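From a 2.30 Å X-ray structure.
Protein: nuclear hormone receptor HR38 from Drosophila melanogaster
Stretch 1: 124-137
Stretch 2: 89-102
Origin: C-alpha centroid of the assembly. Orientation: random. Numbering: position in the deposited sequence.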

# COMPACT_ATOMS: atom_id res chain seq x y z
N SER A 124 17.32 3.60 5.68
CA SER A 124 17.09 3.23 4.29
C SER A 124 16.02 4.07 3.59
O SER A 124 16.17 4.41 2.41
CB SER A 124 16.75 1.74 4.18
OG SER A 124 15.70 1.40 5.07
N PHE A 125 14.94 4.39 4.30
CA PHE A 125 13.87 5.19 3.71
C PHE A 125 14.29 6.65 3.57
O PHE A 125 13.90 7.32 2.62
CB PHE A 125 12.61 5.16 4.58
CG PHE A 125 11.81 3.90 4.46
CD1 PHE A 125 12.30 2.69 4.94
CD2 PHE A 125 10.54 3.93 3.90
CE1 PHE A 125 11.53 1.53 4.87
CE2 PHE A 125 9.75 2.78 3.82
CZ PHE A 125 10.24 1.58 4.30
N GLY A 126 15.08 7.13 4.52
CA GLY A 126 15.51 8.51 4.51
C GLY A 126 14.38 9.36 5.08
O GLY A 126 13.50 8.83 5.77
N GLU A 127 14.40 10.66 4.80
CA GLU A 127 13.37 11.56 5.30
C GLU A 127 11.99 11.18 4.79
O GLU A 127 10.98 11.55 5.38
CB GLU A 127 13.68 13.01 4.92
CG GLU A 127 14.44 13.77 6.00
CD GLU A 127 13.71 13.78 7.35
OE1 GLU A 127 12.62 14.41 7.45
OE2 GLU A 127 14.23 13.16 8.31
N TRP A 128 11.94 10.45 3.69
CA TRP A 128 10.68 10.02 3.13
C TRP A 128 9.78 9.31 4.17
O TRP A 128 8.55 9.42 4.13
CB TRP A 128 10.94 9.10 1.94
CG TRP A 128 9.72 8.49 1.37
CD1 TRP A 128 8.55 9.12 1.08
CD2 TRP A 128 9.57 7.13 0.96
NE1 TRP A 128 7.68 8.24 0.52
CE2 TRP A 128 8.27 7.01 0.43
CE3 TRP A 128 10.40 6.01 0.99
CZ2 TRP A 128 7.78 5.80 -0.08
CZ3 TRP A 128 9.92 4.80 0.49
CH2 TRP A 128 8.62 4.71 -0.04
N LEU A 129 10.39 8.59 5.11
CA LEU A 129 9.61 7.88 6.13
C LEU A 129 8.77 8.87 6.94
O LEU A 129 7.59 8.62 7.21
CB LEU A 129 10.58 7.16 7.06
CG LEU A 129 9.87 6.32 8.12
CD1 LEU A 129 9.05 5.19 7.51
CD2 LEU A 129 10.86 5.67 9.09
N ASN A 130 9.38 9.99 7.34
CA ASN A 130 8.67 11.01 8.10
C ASN A 130 7.45 11.48 7.33
O ASN A 130 6.41 11.74 7.92
CB ASN A 130 9.60 12.19 8.40
CG ASN A 130 10.46 11.94 9.61
OD1 ASN A 130 10.04 11.30 10.57
ND2 ASN A 130 11.69 12.45 9.57
N ASP A 131 7.57 11.59 6.01
CA ASP A 131 6.44 12.01 5.21
C ASP A 131 5.37 10.91 5.22
O ASP A 131 4.18 11.20 5.16
CB ASP A 131 6.90 12.31 3.78
CG ASP A 131 7.75 13.57 3.71
OD1 ASP A 131 7.21 14.67 3.98
OD2 ASP A 131 8.95 13.46 3.40
N ILE A 132 5.81 9.66 5.29
CA ILE A 132 4.88 8.54 5.34
C ILE A 132 4.12 8.60 6.67
O ILE A 132 2.89 8.45 6.70
CB ILE A 132 5.62 7.19 5.23
CG1 ILE A 132 6.32 7.11 3.87
CG2 ILE A 132 4.64 6.03 5.41
CD1 ILE A 132 7.10 5.85 3.64
N MET A 133 4.85 8.83 7.76
CA MET A 133 4.22 8.92 9.07
C MET A 133 3.25 10.10 9.10
O MET A 133 2.19 10.03 9.73
CB MET A 133 5.29 9.07 10.16
CG MET A 133 6.08 7.79 10.38
SD MET A 133 4.95 6.38 10.55
CE MET A 133 6.03 5.16 10.82
N GLU A 134 3.60 11.16 8.39
CA GLU A 134 2.74 12.33 8.30
C GLU A 134 1.43 11.94 7.60
O GLU A 134 0.34 12.37 8.00
CB GLU A 134 3.47 13.42 7.52
CG GLU A 134 2.77 14.74 7.40
CD GLU A 134 3.76 15.89 7.26
OE1 GLU A 134 3.34 16.99 6.86
OE2 GLU A 134 4.96 15.68 7.56
N PHE A 135 1.53 11.13 6.55
CA PHE A 135 0.35 10.67 5.83
C PHE A 135 -0.46 9.75 6.75
O PHE A 135 -1.69 9.77 6.76
CB PHE A 135 0.78 9.91 4.58
CG PHE A 135 -0.35 9.40 3.74
CD1 PHE A 135 -1.21 10.27 3.08
CD2 PHE A 135 -0.56 8.03 3.60
CE1 PHE A 135 -2.25 9.80 2.29
CE2 PHE A 135 -1.60 7.55 2.82
CZ PHE A 135 -2.44 8.43 2.17
N SER A 136 0.24 8.96 7.54
CA SER A 136 -0.37 8.04 8.48
C SER A 136 -1.30 8.79 9.43
O SER A 136 -2.47 8.43 9.58
CB SER A 136 0.73 7.32 9.28
OG SER A 136 0.20 6.46 10.27
N ARG A 137 -0.78 9.83 10.07
CA ARG A 137 -1.58 10.62 11.01
C ARG A 137 -2.78 11.22 10.28
O ARG A 137 -3.88 11.31 10.84
CB ARG A 137 -0.73 11.73 11.64
CG ARG A 137 0.43 11.20 12.47
CD ARG A 137 1.16 12.31 13.21
NE ARG A 137 1.90 13.21 12.32
CZ ARG A 137 3.20 13.12 12.05
NH1 ARG A 137 3.77 13.99 11.22
NH2 ARG A 137 3.93 12.16 12.61
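Stretch 2 89-102: SLELFVLRLAYRAR

Stretch 2 lies across stretch 1 as a helix, residues 89-100, whose N-to-C direction makes an angle of 63° with that of the helix that runs through the second part of stretch 1 and on past Arg 137 (signed crossing angle -63°). The axes approach to 8.1 Å, and the contact buries 548 Å², both sides summed. Ala 101 leaves helical phi/psi, although its N still bonds to Leu 97 O at 3.1 Å, and Arg 102 continues in an extended conformation.

The two backbones come closest at Ala 98, which has the largest covered area of any residue in the contact. Its CA lies 4.3 Å from Ser 136 CA, and at this point the two facing side chains are small, a methyl group and a serine. Ala 98 CB packs at the edge of the Phe 135 ring, 3.7 Å from Phe 135 CD2. On the backbone side, Ala 98 CB lies 4.0 Å from the carbonyl Ile 132 O.

Ser 136, with chi1 in the t rotamer, supplies the single hydrogen bond across the stretches: Ser 136 OG donates to Ala 98 O at 2.6 Å. The acceptor lies near the end of the helix, where no later residue of stretch 2 bonds to it through its backbone N. Close by, Met 133 points its CA-to-CB bond away, but its side chain returns to place Met 133 SD 3.9 Å from Ala 101 CB.

Phe 135, also t, extends the contact along stretch 2 towards Leu 95, with Phe 135 CE2 4.0 Å from Leu 95 CD1. Earlier in both helices the packing is wholly apolar. Ile 132 CG2 lies 4.1 Å from Val 94 CG1 and 4.3 Å from Leu 97 CD2, while Trp 128 CZ2 reaches Val 94 CG2 at 3.6 Å. Beyond it, Leu 90 CD1 meets the indole edge, 4.1 Å from Trp 128 CH2.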

# COMPACT_ATOMS: atom_id res chain seq x y z
N SER A 89 2.08 -1.02 -6.77
CA SER A 89 2.74 -1.76 -5.71
C SER A 89 3.34 -0.87 -4.63
O SER A 89 3.13 -1.12 -3.45
CB SER A 89 3.79 -2.71 -6.30
OG SER A 89 4.70 -2.01 -7.13
N LEU A 90 4.08 0.16 -5.03
CA LEU A 90 4.68 1.05 -4.04
C LEU A 90 3.59 1.79 -3.27
O LEU A 90 3.69 1.96 -2.06
CB LEU A 90 5.62 2.07 -4.70
CG LEU A 90 6.38 2.94 -3.70
CD1 LEU A 90 7.23 2.04 -2.80
CD2 LEU A 90 7.27 3.96 -4.44
N GLU A 91 2.53 2.22 -3.96
CA GLU A 91 1.45 2.92 -3.28
C GLU A 91 0.75 2.02 -2.27
O GLU A 91 0.48 2.43 -1.15
CB GLU A 91 0.44 3.46 -4.29
CG GLU A 91 1.01 4.55 -5.17
CD GLU A 91 0.04 5.00 -6.24
OE1 GLU A 91 -0.88 5.78 -5.93
OE2 GLU A 91 0.20 4.56 -7.40
N LEU A 92 0.46 0.79 -2.67
CA LEU A 92 -0.20 -0.15 -1.77
C LEU A 92 0.70 -0.38 -0.57
O LEU A 92 0.24 -0.43 0.58
CB LEU A 92 -0.46 -1.47 -2.50
CG LEU A 92 -1.53 -1.30 -3.58
CD1 LEU A 92 -1.61 -2.51 -4.50
CD2 LEU A 92 -2.85 -1.07 -2.87
N PHE A 93 2.00 -0.50 -0.83
CA PHE A 93 2.96 -0.72 0.22
C PHE A 93 2.91 0.45 1.21
O PHE A 93 2.82 0.25 2.42
CB PHE A 93 4.36 -0.85 -0.38
CG PHE A 93 5.45 -1.05 0.65
CD1 PHE A 93 5.54 -2.24 1.37
CD2 PHE A 93 6.37 -0.04 0.91
CE1 PHE A 93 6.53 -2.42 2.34
CE2 PHE A 93 7.37 -0.21 1.88
CZ PHE A 93 7.45 -1.40 2.60
N VAL A 94 2.96 1.67 0.69
CA VAL A 94 2.94 2.85 1.55
C VAL A 94 1.59 3.03 2.26
O VAL A 94 1.55 3.40 3.43
CB VAL A 94 3.29 4.12 0.73
CG1 VAL A 94 3.18 5.35 1.59
CG2 VAL A 94 4.72 4.00 0.20
N LEU A 95 0.51 2.74 1.55
CA LEU A 95 -0.83 2.86 2.12
C LEU A 95 -1.02 1.91 3.30
O LEU A 95 -1.51 2.33 4.36
CB LEU A 95 -1.90 2.60 1.06
CG LEU A 95 -3.34 2.77 1.56
CD1 LEU A 95 -3.57 4.21 1.99
CD2 LEU A 95 -4.32 2.37 0.46
N ARG A 96 -0.64 0.65 3.14
CA ARG A 96 -0.79 -0.32 4.22
C ARG A 96 0.10 0.04 5.38
O ARG A 96 -0.29 -0.05 6.55
CB ARG A 96 -0.47 -1.74 3.74
CG ARG A 96 -1.70 -2.43 3.13
CD ARG A 96 -1.33 -3.29 1.96
NE ARG A 96 -0.98 -4.64 2.36
CZ ARG A 96 -1.85 -5.64 2.49
NH1 ARG A 96 -3.14 -5.43 2.26
NH2 ARG A 96 -1.42 -6.85 2.82
N LEU A 97 1.32 0.45 5.05
CA LEU A 97 2.28 0.83 6.06
C LEU A 97 1.74 1.98 6.90
O LEU A 97 1.74 1.90 8.12
CB LEU A 97 3.59 1.25 5.39
CG LEU A 97 4.69 1.76 6.31
CD1 LEU A 97 4.91 0.77 7.44
CD2 LEU A 97 5.97 1.96 5.49
N ALA A 98 1.26 3.03 6.24
CA ALA A 98 0.73 4.20 6.93
C ALA A 98 -0.53 3.91 7.73
O ALA A 98 -0.71 4.47 8.82
CB ALA A 98 0.47 5.32 5.93
N TYR A 99 -1.40 3.05 7.20
CA TYR A 99 -2.64 2.71 7.89
C TYR A 99 -2.41 2.00 9.22
O TYR A 99 -3.04 2.34 10.23
CB TYR A 99 -3.50 1.81 7.01
CG TYR A 99 -4.89 1.58 7.55
CD1 TYR A 99 -5.73 2.66 7.83
CD2 TYR A 99 -5.38 0.30 7.76
CE1 TYR A 99 -7.02 2.47 8.30
CE2 TYR A 99 -6.68 0.09 8.24
CZ TYR A 99 -7.49 1.18 8.50
OH TYR A 99 -8.77 1.01 8.98
N ARG A 100 -1.50 1.03 9.21
CA ARG A 100 -1.17 0.23 10.38
C ARG A 100 -0.34 0.98 11.43
O ARG A 100 -0.47 0.73 12.62
CB ARG A 100 -0.41 -1.01 9.94
CG ARG A 100 -0.68 -2.25 10.77
CD ARG A 100 0.08 -3.41 10.17
NE ARG A 100 -0.37 -4.72 10.61
CZ ARG A 100 -0.42 -5.11 11.87
NH1 ARG A 100 -0.06 -4.28 12.84
NH2 ARG A 100 -0.78 -6.35 12.17
N ALA A 101 0.52 1.89 10.97
CA ALA A 101 1.36 2.65 11.88
C ALA A 101 0.52 3.51 12.82
O ALA A 101 -0.46 4.14 12.41
CB ALA A 101 2.32 3.53 11.08
N ARG A 102 0.91 3.54 14.09
CA ARG A 102 0.19 4.35 15.07
C ARG A 102 1.05 5.53 15.53
O ARG A 102 2.28 5.44 15.56
CB ARG A 102 -0.22 3.48 16.26